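Local coordinates for beta-N-acetylglucosaminidase-like protein Glycoside hydrolase family 20 (Flavobacterium johnsoniae, PDB 6YHH) that probably hydrolyses terminal N-acetylglucosamine residues from chitin fragments, as a family 20 beta-N-acetylhexosaminidase, at residues P419-Y424 with T482-M487; V531-K536 with P562-S567; L555-C560 with A658-S663. All coordinates share one frame; numbering follows the deposited sequence.

Interaction 1 belongs to the side of the catalytic barrel domain, whereas interactions 2 and 3 lie in the C-terminal helical region. Interaction 2 bridges the two neighbourhoods: its centre is about 15 Å from that of interaction 1, and V420 N probably donates to D563 OD2 at 2.8 Å. Interactions 2 and 3 have centres only about 8 Å apart and share a two-stranded antiparallel sheet, 532-534 with 660-662. They are joined by a salt bridge from K536 NZ to E661 OE2 of 2.8 Å. Interactions 1 and 3 do not touch, their nearest atoms being about 7 Å apart. All three are away from the predicted proton donor, E317.

Interaction 1 (P419-Y424 with T482-M487); sequences PVASHY and TDVANM
The phenol oxygen of Y424 is gripped twice: a water donates to Y424 OH from 2.9 Å, and E473 of the helix 467-476 is hydrogen-bonded to the same atom. That water also donates to D483 O, 2.8 Å away, so it ties the short helix 420-424 to the start of helix 484-497 in the absence of any direct hydrogen bond between the two segments. The contact centres on a Met-aromatic pair, set on the side of the TIM-barrel catalytic domain, where helix 420-424 falls in the chain between barrel strands 406-408 and 443-450.

Y424 holds its CG anti to the backbone N (chi1 -173°), which sends the ring across to the other helix. M487 lies over one ring face. M487 CG makes a CH-pi contact 3.9 Å from the centroid of the Y424 ring, and M487 CB meets Y424 CZ at 3.7 Å. Bends at chi2 (-84°) and chi3 (-62°) fold the thioether back along the ring, with M487 SD 4.8 Å from the Y424 centroid, so that the methyl group arrives near Y424 CG and against V420. V484 comes in at the ring edge with CG2, while both of its methyls touch A421 CB. R474 adds a cation-pi contact to the same tyrosine.

At the start of helix 484-497, D483 is the N-cap: its OD1, met from above the carboxylate plane, accepts from N486 N at 2.9 Å. The apolar end of the interface closes where V420 CG1 meets M487 CE tip to tip, 4.0 Å apart.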
ATOM      1  N   PRO A 419       7.000 -24.244   7.167  1.00  8.22           N
ATOM      2  CA  PRO A 419       7.972 -24.064   6.088  1.00  8.34           C
ATOM      3  C   PRO A 419       7.375 -24.306   4.709  1.00  8.19           C
ATOM      4  O   PRO A 419       6.458 -25.163   4.572  1.00  8.84           O
ATOM      5  CB  PRO A 419       9.030 -25.135   6.397  1.00  8.76           C
ATOM      6  CG  PRO A 419       8.775 -25.536   7.803  1.00  8.94           C
ATOM      7  CD  PRO A 419       7.289 -25.360   8.060  1.00  9.09           C
ATOM      8  N   VAL A 420       7.909 -23.598   3.714  1.00  7.59           N
ATOM      9  CA  VAL A 420       7.419 -23.689   2.348  1.00  8.67           C
ATOM     10  C   VAL A 420       7.387 -25.145   1.844  1.00  8.67           C
ATOM     11  O   VAL A 420       6.479 -25.528   1.136  1.00  8.82           O
ATOM     12  CB  VAL A 420       8.097 -22.735   1.392  1.00  9.21           C
ATOM     13  CG1 VAL A 420       9.596 -23.163   1.164  1.00  8.95           C
ATOM     14  CG2 VAL A 420       7.393 -22.628   0.074  1.00 10.05           C
ATOM     15  N   ALA A 421       8.404 -25.951   2.173  1.00  8.34           N
ATOM     16  CA  ALA A 421       8.407 -27.312   1.627  1.00  9.38           C
ATOM     17  C   ALA A 421       7.239 -28.154   2.067  1.00 10.94           C
ATOM     18  O   ALA A 421       6.805 -28.979   1.301  1.00 13.02           O
ATOM     19  CB  ALA A 421       9.703 -28.003   2.017  1.00  9.50           C
ATOM     20  N   SER A 422       6.676 -27.913   3.266  1.00 10.68           N
ATOM     21  CA  SER A 422       5.490 -28.663   3.673  0.50 10.74           C
ATOM     22  C   SER A 422       4.305 -28.365   2.734  1.00 12.25           C
ATOM     23  O   SER A 422       3.541 -29.277   2.427  1.00 13.57           O
ATOM     24  CB  SER A 422       5.071 -28.362   5.110  0.50 10.72           C
ATOM     25  OG  SER A 422       4.579 -27.049   5.168  0.50  9.14           O
ATOM     26  N   HIS A 423       4.175 -27.137   2.255  1.00  9.77           N
ATOM     27  CA  HIS A 423       3.146 -26.807   1.306  1.00  9.88           C
ATOM     28  C   HIS A 423       3.446 -27.262  -0.149  1.00  9.96           C
ATOM     29  O   HIS A 423       2.560 -27.739  -0.842  1.00  9.87           O
ATOM     30  CB  HIS A 423       2.866 -25.272   1.370  1.00  9.93           C
ATOM     31  CG  HIS A 423       2.509 -24.821   2.716  1.00  9.65           C
ATOM     32  ND1 HIS A 423       1.455 -25.350   3.418  1.00 10.19           N
ATOM     33  CD2 HIS A 423       2.997 -23.806   3.471  1.00  9.85           C
ATOM     34  CE1 HIS A 423       1.363 -24.735   4.585  1.00  9.45           C
ATOM     35  NE2 HIS A 423       2.288 -23.807   4.639  1.00  9.77           N
ATOM     36  N   TYR A 424       4.730 -27.137  -0.555  1.00  9.47           N
ATOM     37  CA  TYR A 424       5.119 -27.461  -1.923  1.00 10.44           C
ATOM     38  C   TYR A 424       4.955 -28.905  -2.224  1.00 11.01           C
ATOM     39  O   TYR A 424       4.583 -29.247  -3.343  1.00 12.24           O
ATOM     40  CB  TYR A 424       6.574 -27.060  -2.120  1.00 10.79           C
ATOM     41  CG  TYR A 424       7.088 -27.183  -3.540  1.00 10.07           C
ATOM     42  CD1 TYR A 424       6.433 -26.566  -4.568  1.00 10.57           C
ATOM     43  CD2 TYR A 424       8.176 -27.996  -3.811  1.00 10.06           C
ATOM     44  CE1 TYR A 424       6.924 -26.648  -5.856  1.00 10.16           C
ATOM     45  CE2 TYR A 424       8.689 -28.130  -5.077  1.00 10.74           C
ATOM     46  CZ  TYR A 424       8.067 -27.476  -6.104  1.00 10.17           C
ATOM     47  OH  TYR A 424       8.541 -27.582  -7.360  1.00 10.89           O
ATOM     48  N   THR A 482       9.220 -31.509  -8.123  1.00 13.23           N
ATOM     49  CA  THR A 482       9.203 -31.652  -6.676  1.00 14.22           C
ATOM     50  C   THR A 482      10.528 -31.248  -6.026  1.00 15.29           C
ATOM     51  O   THR A 482      10.684 -31.350  -4.814  1.00 15.57           O
ATOM     52  CB  THR A 482       8.842 -33.054  -6.262  1.00 15.78           C
ATOM     53  OG1 THR A 482       9.818 -33.930  -6.812  1.00 16.34           O
ATOM     54  CG2 THR A 482       7.432 -33.439  -6.710  1.00 15.83           C
ATOM     55  N   ASP A 483      11.489 -30.782  -6.810  1.00 14.31           N
ATOM     56  CA  ASP A 483      12.850 -30.480  -6.297  1.00 14.83           C
ATOM     57  C   ASP A 483      12.744 -29.178  -5.466  1.00 12.90           C
ATOM     58  O   ASP A 483      12.609 -28.115  -6.024  1.00 11.83           O
ATOM     59  CB  ASP A 483      13.822 -30.379  -7.418  1.00 16.49           C
ATOM     60  CG  ASP A 483      15.236 -30.111  -6.987  1.00 21.90           C
ATOM     61  OD1 ASP A 483      15.622 -29.315  -6.131  1.00 17.99           O
ATOM     62  OD2 ASP A 483      16.077 -30.629  -7.677  1.00 34.97           O
ATOM     63  N   VAL A 484      12.839 -29.329  -4.164  1.00 12.21           N
ATOM     64  CA  VAL A 484      12.634 -28.162  -3.288  1.00 12.65           C
ATOM     65  C   VAL A 484      13.741 -27.162  -3.508  1.00 11.59           C
ATOM     66  O   VAL A 484      13.485 -25.944  -3.538  1.00 11.95           O
ATOM     67  CB  VAL A 484      12.568 -28.555  -1.806  1.00 11.02           C
ATOM     68  CG1 VAL A 484      12.512 -27.294  -0.937  1.00 12.30           C
ATOM     69  CG2 VAL A 484      11.397 -29.450  -1.536  1.00 12.37           C
ATOM     70  N   ALA A 485      15.011 -27.601  -3.567  1.00 11.43           N
ATOM     71  CA  ALA A 485      16.063 -26.600  -3.744  1.00 13.24           C
ATOM     72  C   ALA A 485      15.972 -25.792  -5.004  1.00 12.30           C
ATOM     73  O   ALA A 485      16.222 -24.583  -4.992  1.00 13.28           O
ATOM     74  CB  ALA A 485      17.445 -27.202  -3.632  1.00 14.89           C
ATOM     75  N   ASN A 486      15.610 -26.433  -6.127  1.00 13.41           N
ATOM     76  CA  ASN A 486      15.436 -25.739  -7.384  1.00 12.75           C
ATOM     77  C   ASN A 486      14.241 -24.759  -7.264  1.00 11.81           C
ATOM     78  O   ASN A 486      14.315 -23.688  -7.778  1.00 11.97           O
ATOM     79  CB  ASN A 486      15.128 -26.720  -8.486  1.00 15.58           C
ATOM     80  CG  ASN A 486      14.861 -26.051  -9.793  1.00 17.23           C
ATOM     81  OD1 ASN A 486      13.723 -25.895 -10.247  1.00 15.60           O
ATOM     82  ND2 ASN A 486      15.939 -25.683 -10.442  1.00 23.05           N
ATOM     83  N   MET A 487      13.174 -25.205  -6.647  1.00 11.18           N
ATOM     84  CA  MET A 487      12.004 -24.345  -6.446  1.00 11.71           C
ATOM     85  C   MET A 487      12.468 -23.099  -5.634  1.00 11.01           C
ATOM     86  O   MET A 487      12.115 -21.963  -6.000  1.00 10.14           O
ATOM     87  CB  MET A 487      10.865 -25.055  -5.766  1.00 11.43           C
ATOM     88  CG  MET A 487       9.650 -24.129  -5.466  1.00 12.49           C
ATOM     89  SD  MET A 487       9.831 -23.191  -3.934  1.00 13.33           S
ATOM     90  CE  MET A 487       9.919 -24.410  -2.665  1.00 12.68           C
TER
HETATM   91  O   HOH W   1      11.251 -27.874  -8.404  1.00 14.05           O

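Interaction 2 (V531-K536 with P562-S567)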
ATOM      1  N   VAL A 531      17.371 -15.204  11.055  1.00  8.13           N
ATOM      2  CA  VAL A 531      17.484 -16.439  11.780  1.00  8.79           C
ATOM      3  C   VAL A 531      16.295 -16.773  12.632  1.00  8.55           C
ATOM      4  O   VAL A 531      16.335 -17.759  13.322  1.00  9.45           O
ATOM      5  CB  VAL A 531      18.770 -16.537  12.604  1.00  8.70           C
ATOM      6  CG1 VAL A 531      19.942 -16.615  11.649  1.00 10.33           C
ATOM      7  CG2 VAL A 531      18.933 -15.421  13.666  1.00  8.86           C
ATOM      8  N   CYS A 532      15.222 -15.989  12.534  1.00  8.22           N
ATOM      9  CA  CYS A 532      14.061 -16.174  13.426  1.00  8.23           C
ATOM     10  C   CYS A 532      12.750 -16.386  12.595  1.00  7.83           C
ATOM     11  O   CYS A 532      12.637 -15.885  11.488  1.00  8.91           O
ATOM     12  CB  CYS A 532      13.844 -14.985  14.317  1.00  8.66           C
ATOM     13  SG  CYS A 532      15.109 -14.684  15.556  1.00  9.26           S
ATOM     14  N   GLU A 533      11.901 -17.228  13.132  1.00  7.69           N
ATOM     15  CA  GLU A 533      10.629 -17.602  12.497  1.00  7.56           C
ATOM     16  C   GLU A 533       9.510 -17.503  13.483  1.00  7.47           C
ATOM     17  O   GLU A 533       9.641 -17.842  14.613  1.00  7.54           O
ATOM     18  CB  GLU A 533      10.735 -18.967  11.845  1.00  7.85           C
ATOM     19  CG  GLU A 533      11.897 -19.024  10.836  1.00  8.32           C
ATOM     20  CD  GLU A 533      12.069 -20.388  10.174  1.00  9.02           C
ATOM     21  OE1 GLU A 533      11.292 -21.334  10.377  1.00  7.99           O
ATOM     22  OE2 GLU A 533      13.096 -20.569   9.468  1.00  8.44           O
ATOM     23  N   PRO A 534       8.368 -17.015  13.043  1.00  7.17           N
ATOM     24  CA  PRO A 534       7.282 -16.946  14.007  1.00  7.68           C
ATOM     25  C   PRO A 534       6.804 -18.326  14.475  1.00  8.22           C
ATOM     26  O   PRO A 534       6.829 -19.316  13.732  1.00  9.44           O
ATOM     27  CB  PRO A 534       6.163 -16.225  13.260  1.00  8.91           C
ATOM     28  CG  PRO A 534       6.632 -16.027  11.881  1.00  9.22           C
ATOM     29  CD  PRO A 534       8.022 -16.571  11.696  1.00  7.40           C
ATOM     30  N   LEU A 535       6.377 -18.423  15.724  1.00  7.80           N
ATOM     31  CA  LEU A 535       5.965 -19.727  16.242  1.00  8.66           C
ATOM     32  C   LEU A 535       4.876 -20.345  15.367  1.00  8.14           C
ATOM     33  O   LEU A 535       3.972 -19.675  14.870  1.00  9.40           O
ATOM     34  CB  LEU A 535       5.523 -19.603  17.696  1.00  9.24           C
ATOM     35  CG  LEU A 535       6.446 -19.064  18.750  1.00  9.10           C
ATOM     36  CD1 LEU A 535       5.910 -19.207  20.155  1.00  9.97           C
ATOM     37  CD2 LEU A 535       7.726 -19.855  18.671  1.00 10.19           C
ATOM     38  N   LYS A 536       4.981 -21.663  15.163  1.00  8.42           N
ATOM     39  CA  LYS A 536       4.187 -22.363  14.164  1.00  8.53           C
ATOM     40  C   LYS A 536       2.971 -23.069  14.723  1.00  9.05           C
ATOM     41  O   LYS A 536       2.967 -23.477  15.887  1.00  8.79           O
ATOM     42  CB  LYS A 536       5.067 -23.387  13.424  1.00  8.62           C
ATOM     43  CG  LYS A 536       6.221 -22.742  12.677  1.00  8.46           C
ATOM     44  CD  LYS A 536       7.303 -23.751  12.245  1.00  8.50           C
ATOM     45  CE  LYS A 536       8.321 -23.172  11.254  1.00  8.59           C
ATOM     46  NZ  LYS A 536       9.070 -22.043  11.886  1.00  8.41           N
ATOM     47  N   PRO A 562       8.679 -17.817   7.896  1.00  8.93           N
ATOM     48  CA  PRO A 562       9.372 -19.128   7.807  1.00  9.02           C
ATOM     49  C   PRO A 562      10.465 -19.123   6.754  1.00  9.66           C
ATOM     50  O   PRO A 562      10.631 -18.151   6.026  1.00  8.92           O
ATOM     51  CB  PRO A 562       8.274 -20.106   7.358  1.00  9.70           C
ATOM     52  CG  PRO A 562       7.018 -19.290   7.242  1.00 10.50           C
ATOM     53  CD  PRO A 562       7.326 -17.864   7.339  1.00 11.52           C
ATOM     54  N   ASP A 563      11.280 -20.167   6.778  1.00  9.77           N
ATOM     55  CA  ASP A 563      12.401 -20.327   5.820  1.00 10.15           C
ATOM     56  C   ASP A 563      13.345 -19.125   5.922  1.00  9.56           C
ATOM     57  O   ASP A 563      13.772 -18.508   4.919  1.00 10.38           O
ATOM     58  CB  ASP A 563      11.861 -20.541   4.393  1.00 10.64           C
ATOM     59  CG  ASP A 563      10.983 -21.768   4.291  1.00 10.89           C
ATOM     60  OD1 ASP A 563      11.521 -22.870   4.367  1.00  9.74           O
ATOM     61  OD2 ASP A 563       9.714 -21.572   4.226  1.00 11.39           O
ATOM     62  N   ALA A 564      13.678 -18.753   7.157  1.00 10.00           N
ATOM     63  CA  ALA A 564      14.539 -17.577   7.344  1.00  9.75           C
ATOM     64  C   ALA A 564      15.855 -17.738   6.563  1.00 10.12           C
ATOM     65  O   ALA A 564      16.514 -18.777   6.695  1.00  9.05           O
ATOM     66  CB  ALA A 564      14.840 -17.469   8.839  1.00 10.28           C
ATOM     67  N   LYS A 565      16.266 -16.714   5.806  1.00  9.71           N
ATOM     68  CA  LYS A 565      17.304 -16.992   4.776  1.00 11.94           C
ATOM     69  C   LYS A 565      18.625 -17.351   5.363  1.00 10.99           C
ATOM     70  O   LYS A 565      19.328 -18.207   4.819  1.00 10.87           O
ATOM     71  CB  LYS A 565      17.426 -15.880   3.793  1.00 15.88           C
ATOM     72  CG  LYS A 565      17.946 -14.596   4.188  1.00 17.38           C
ATOM     73  CD  LYS A 565      18.019 -13.589   2.979  1.00 22.43           C
ATOM     74  N   ASP A 566      19.009 -16.708   6.472  1.00 10.68           N
ATOM     75  CA  ASP A 566      20.362 -17.051   7.002  1.00 11.47           C
ATOM     76  C   ASP A 566      20.376 -18.395   7.705  1.00 11.48           C
ATOM     77  O   ASP A 566      21.364 -19.079   7.712  1.00 10.71           O
ATOM     78  CB  ASP A 566      20.882 -15.974   7.930  1.00 12.77           C
ATOM     79  CG  ASP A 566      21.383 -14.767   7.218  1.00 16.90           C
ATOM     80  OD1 ASP A 566      21.389 -14.662   5.922  1.00 18.90           O
ATOM     81  OD2 ASP A 566      21.842 -13.808   7.938  1.00 18.74           O
ATOM     82  N   SER A 567      19.233 -18.786   8.325  1.00 10.56           N
ATOM     83  CA  SER A 567      19.084 -20.133   8.864  1.00 10.07           C
ATOM     84  C   SER A 567      19.310 -21.168   7.767  1.00 11.42           C
ATOM     85  O   SER A 567      20.015 -22.139   7.988  1.00 11.81           O
ATOM     86  CB  SER A 567      17.729 -20.368   9.481  1.00 10.50           C
ATOM     87  OG  SER A 567      17.581 -19.435  10.576  1.00 10.07           O
TER
HETATM   88  O   HOH W   2      10.590 -22.639   8.046  1.00 10.69           O
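The carboxylate of E533 carries this contact, each oxygen having more than one partner. E533 OE2 accepts the backbone N-H of A564 at 3.0 Å in a nearly straight bond (166°), approached from above the carboxylate plane. OE1 takes the ammonium of K536 through its anti lone pair, in a salt bridge 2.8 Å long from K536 NZ to E533 OE1. The setting is an antiparallel strand pair meeting a helix start: E533 is on strand 532-534, and A564 is the N-cap residue of helix 565-579, so the negative charge lies beside a helix N-terminus, which may stabilise its ionised form.

Around this centre, the E533 chain runs extended beyond CG and passes over P562 and A564, with CG 3.9 Å from A564 CB. A water donating to E533 OE1 accepts from D563 N, 2.9 Å away, and so links the carboxylate to the backbone of the turn as well. D563 adopts left-handed backbone angles there; its own carboxylate is turned elsewhere, to V420 and R488.

Further out, K536 also bridges to E661, and the hydroxyl of S663 is hydrogen-bonded to E533 OE2 and to S567 OG, giving OE2 a second partner. At the other end of the contact, V531 crosses D566 obliquely, CG1 to CB at 3.9 Å, and S567 OG is pressed against V531 CA at 3.2 Å.

Interaction 3 (L555-C560 with A658-S663); sequences LFADAC and ADVELS
The phenyl ring of F556 has the sulfur of C560 on one face: SG stands 3.4 Å above the ring plane, displaced toward the rim. V660 reaches the same ring obliquely, with CG1 4.0 Å from F556 CD2 and CG2 4.0 Å from F556 CE2. The two side chains cross at about a right angle. F556 arrives there because its CG lies anti to the backbone N (chi1 -167°), while V660 keeps CG1 beside its own backbone N and so directs it to the helix.

V660 CG1 has the most neighbours here: it rests on the backbone of A557, 3.7 Å from A557 CA, and it also approaches C560 SG. The methyl of A557 in turn meets the carbonyls of the turn before the strand, with A557 CB 3.4 Å from A658 O. A water donates to A658 O from 2.8 Å and accepts from A557 N, a water-mediated polar link beside the apolar contacts.

The first turn is fixed from within: L555 N donates to D558 OD2 at 3.0 Å, and the other oxygen of D558 pairs with R540. F556 also touches I516 of helix 507-517 and V525 and T529 of helix 523-529. The whole is a single helical turn, 556-559, held in part by long, weak backbone bonds and packed on the strand 660-662, one half of the two-stranded antiparallel sheet of this C-terminal region.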
ATOM      1  N   LEU A 555       5.232  -5.871  15.709  1.00  7.90           N
ATOM      2  CA  LEU A 555       6.308  -6.263  16.601  1.00  7.31           C
ATOM      3  C   LEU A 555       7.186  -7.269  15.908  1.00  6.90           C
ATOM      4  O   LEU A 555       6.970  -7.628  14.747  1.00  7.04           O
ATOM      5  CB  LEU A 555       5.722  -6.788  17.896  1.00  7.90           C
ATOM      6  CG  LEU A 555       4.838  -5.828  18.734  1.00  9.15           C
ATOM      7  CD1 LEU A 555       4.456  -6.469  20.077  1.00 10.64           C
ATOM      8  CD2 LEU A 555       5.532  -4.490  18.938  1.00 10.07           C
ATOM      9  N   PHE A 556       8.211  -7.767  16.638  1.00  7.19           N
ATOM     10  CA  PHE A 556       9.196  -8.587  15.930  1.00  7.61           C
ATOM     11  C   PHE A 556       8.657  -9.809  15.225  1.00  6.89           C
ATOM     12  O   PHE A 556       9.074 -10.110  14.098  1.00  7.56           O
ATOM     13  CB  PHE A 556      10.287  -9.008  16.882  1.00  7.62           C
ATOM     14  CG  PHE A 556      11.528  -9.592  16.209  1.00  7.85           C
ATOM     15  CD1 PHE A 556      12.362  -8.813  15.441  1.00  8.17           C
ATOM     16  CD2 PHE A 556      11.800 -10.925  16.369  1.00  8.59           C
ATOM     17  CE1 PHE A 556      13.482  -9.391  14.854  1.00  8.55           C
ATOM     18  CE2 PHE A 556      12.888 -11.522  15.772  1.00  9.21           C
ATOM     19  CZ  PHE A 556      13.735 -10.738  15.029  1.00  8.59           C
ATOM     20  N   ALA A 557       7.725 -10.527  15.815  1.00  6.80           N
ATOM     21  CA  ALA A 557       7.162 -11.711  15.157  1.00  6.53           C
ATOM     22  C   ALA A 557       6.498 -11.391  13.810  1.00  6.99           C
ATOM     23  O   ALA A 557       6.535 -12.201  12.893  1.00  7.06           O
ATOM     24  CB  ALA A 557       6.166 -12.413  16.050  1.00  6.58           C
ATOM     25  N   ASP A 558       5.948 -10.168  13.722  1.00  6.76           N
ATOM     26  CA  ASP A 558       5.275  -9.703  12.514  1.00  7.20           C
ATOM     27  C   ASP A 558       6.220  -9.381  11.388  1.00  7.55           C
ATOM     28  O   ASP A 558       5.807  -9.408  10.257  1.00  7.74           O
ATOM     29  CB  ASP A 558       4.392  -8.516  12.881  1.00  7.14           C
ATOM     30  CG  ASP A 558       3.513  -8.879  14.015  1.00  7.59           C
ATOM     31  OD1 ASP A 558       2.700  -9.842  13.814  1.00  7.92           O
ATOM     32  OD2 ASP A 558       3.600  -8.285  15.093  1.00  8.35           O
ATOM     33  N   ALA A 559       7.512  -9.140  11.686  1.00  6.94           N
ATOM     34  CA  ALA A 559       8.563  -8.971  10.690  1.00  7.90           C
ATOM     35  C   ALA A 559       9.258 -10.222  10.284  1.00  9.15           C
ATOM     36  O   ALA A 559       9.941 -10.258   9.261  1.00  9.28           O
ATOM     37  CB  ALA A 559       9.614  -7.990  11.278  1.00  7.94           C
ATOM     38  N   CYS A 560       9.003 -11.319  11.012  1.00  9.10           N
ATOM     39  CA  CYS A 560       9.621 -12.593  10.687  1.00  8.79           C
ATOM     40  C   CYS A 560       8.719 -13.528   9.854  1.00  8.91           C
ATOM     41  O   CYS A 560       7.450 -13.407   9.867  1.00  8.69           O
ATOM     42  CB  CYS A 560      10.047 -13.347  11.960  1.00  9.35           C
ATOM     43  SG  CYS A 560      11.301 -12.489  12.914  1.00  8.89           S
ATOM     44  N   ALA A 658       9.263 -13.232  22.281  1.00  9.59           N
ATOM     45  CA  ALA A 658       8.779 -12.469  21.097  1.00  8.62           C
ATOM     46  C   ALA A 658       7.920 -13.291  20.152  1.00  8.22           C
ATOM     47  O   ALA A 658       7.673 -12.853  19.033  1.00  7.91           O
ATOM     48  CB  ALA A 658       9.881 -11.743  20.397  1.00  8.69           C
ATOM     49  N   ASP A 659       7.443 -14.483  20.570  1.00  7.84           N
ATOM     50  CA  ASP A 659       6.680 -15.357  19.699  1.00  8.03           C
ATOM     51  C   ASP A 659       7.418 -15.687  18.422  1.00  7.74           C
ATOM     52  O   ASP A 659       6.836 -15.884  17.393  1.00  7.11           O
ATOM     53  CB  ASP A 659       5.259 -14.757  19.442  1.00  8.71           C
ATOM     54  CG  ASP A 659       4.305 -14.966  20.627  1.00  9.59           C
ATOM     55  OD1 ASP A 659       4.582 -15.866  21.495  1.00 11.60           O
ATOM     56  OD2 ASP A 659       3.299 -14.208  20.787  1.00  9.54           O
ATOM     57  N   VAL A 660       8.734 -15.856  18.549  1.00  7.39           N
ATOM     58  CA  VAL A 660       9.507 -16.407  17.464  1.00  7.73           C
ATOM     59  C   VAL A 660      10.427 -17.506  18.027  1.00  8.14           C
ATOM     60  O   VAL A 660      10.562 -17.638  19.254  1.00  9.28           O
ATOM     61  CB  VAL A 660      10.408 -15.370  16.765  1.00  7.64           C
ATOM     62  CG1 VAL A 660       9.587 -14.256  16.160  1.00  8.21           C
ATOM     63  CG2 VAL A 660      11.432 -14.761  17.717  1.00  8.07           C
ATOM     64  N   GLU A 661      11.073 -18.202  17.100  1.00  8.87           N
ATOM     65  CA  GLU A 661      12.060 -19.197  17.379  1.00  8.63           C
ATOM     66  C   GLU A 661      13.275 -18.998  16.510  1.00  8.80           C
ATOM     67  O   GLU A 661      13.231 -18.473  15.411  1.00  8.73           O
ATOM     68  CB  GLU A 661      11.468 -20.573  17.155  1.00  8.73           C
ATOM     69  CG  GLU A 661      11.104 -20.929  15.724  1.00  9.60           C
ATOM     70  CD  GLU A 661      10.257 -22.157  15.562  1.00  9.99           C
ATOM     71  OE1 GLU A 661       9.632 -22.578  16.551  1.00 10.35           O
ATOM     72  OE2 GLU A 661      10.155 -22.693  14.421  1.00 10.50           O
ATOM     73  N   LEU A 662      14.415 -19.428  17.048  1.00  8.97           N
ATOM     74  CA  LEU A 662      15.654 -19.487  16.280  1.00  8.89           C
ATOM     75  C   LEU A 662      15.733 -20.741  15.412  1.00  9.37           C
ATOM     76  O   LEU A 662      15.724 -21.855  15.924  1.00 11.20           O
ATOM     77  CB  LEU A 662      16.900 -19.464  17.218  1.00  9.25           C
ATOM     78  CG  LEU A 662      17.247 -18.151  17.901  1.00 10.36           C
ATOM     79  CD1 LEU A 662      18.241 -18.397  19.059  1.00 11.30           C
ATOM     80  CD2 LEU A 662      17.754 -17.134  16.907  1.00 11.00           C
ATOM     81  N   SER A 663      15.717 -20.572  14.102  1.00  8.41           N
ATOM     82  CA  SER A 663      15.615 -21.718  13.215  1.00  9.58           C
ATOM     83  C   SER A 663      16.972 -22.223  12.765  1.00  9.63           C
ATOM     84  O   SER A 663      17.085 -22.998  11.854  1.00 11.43           O
ATOM     85  CB  SER A 663      14.694 -21.384  12.036  1.00  9.05           C
ATOM     86  OG  SER A 663      15.158 -20.245  11.323  1.00  8.52           O
TER
HETATM   87  O   HOH W   3       6.797 -10.252  18.656  1.00  8.73           O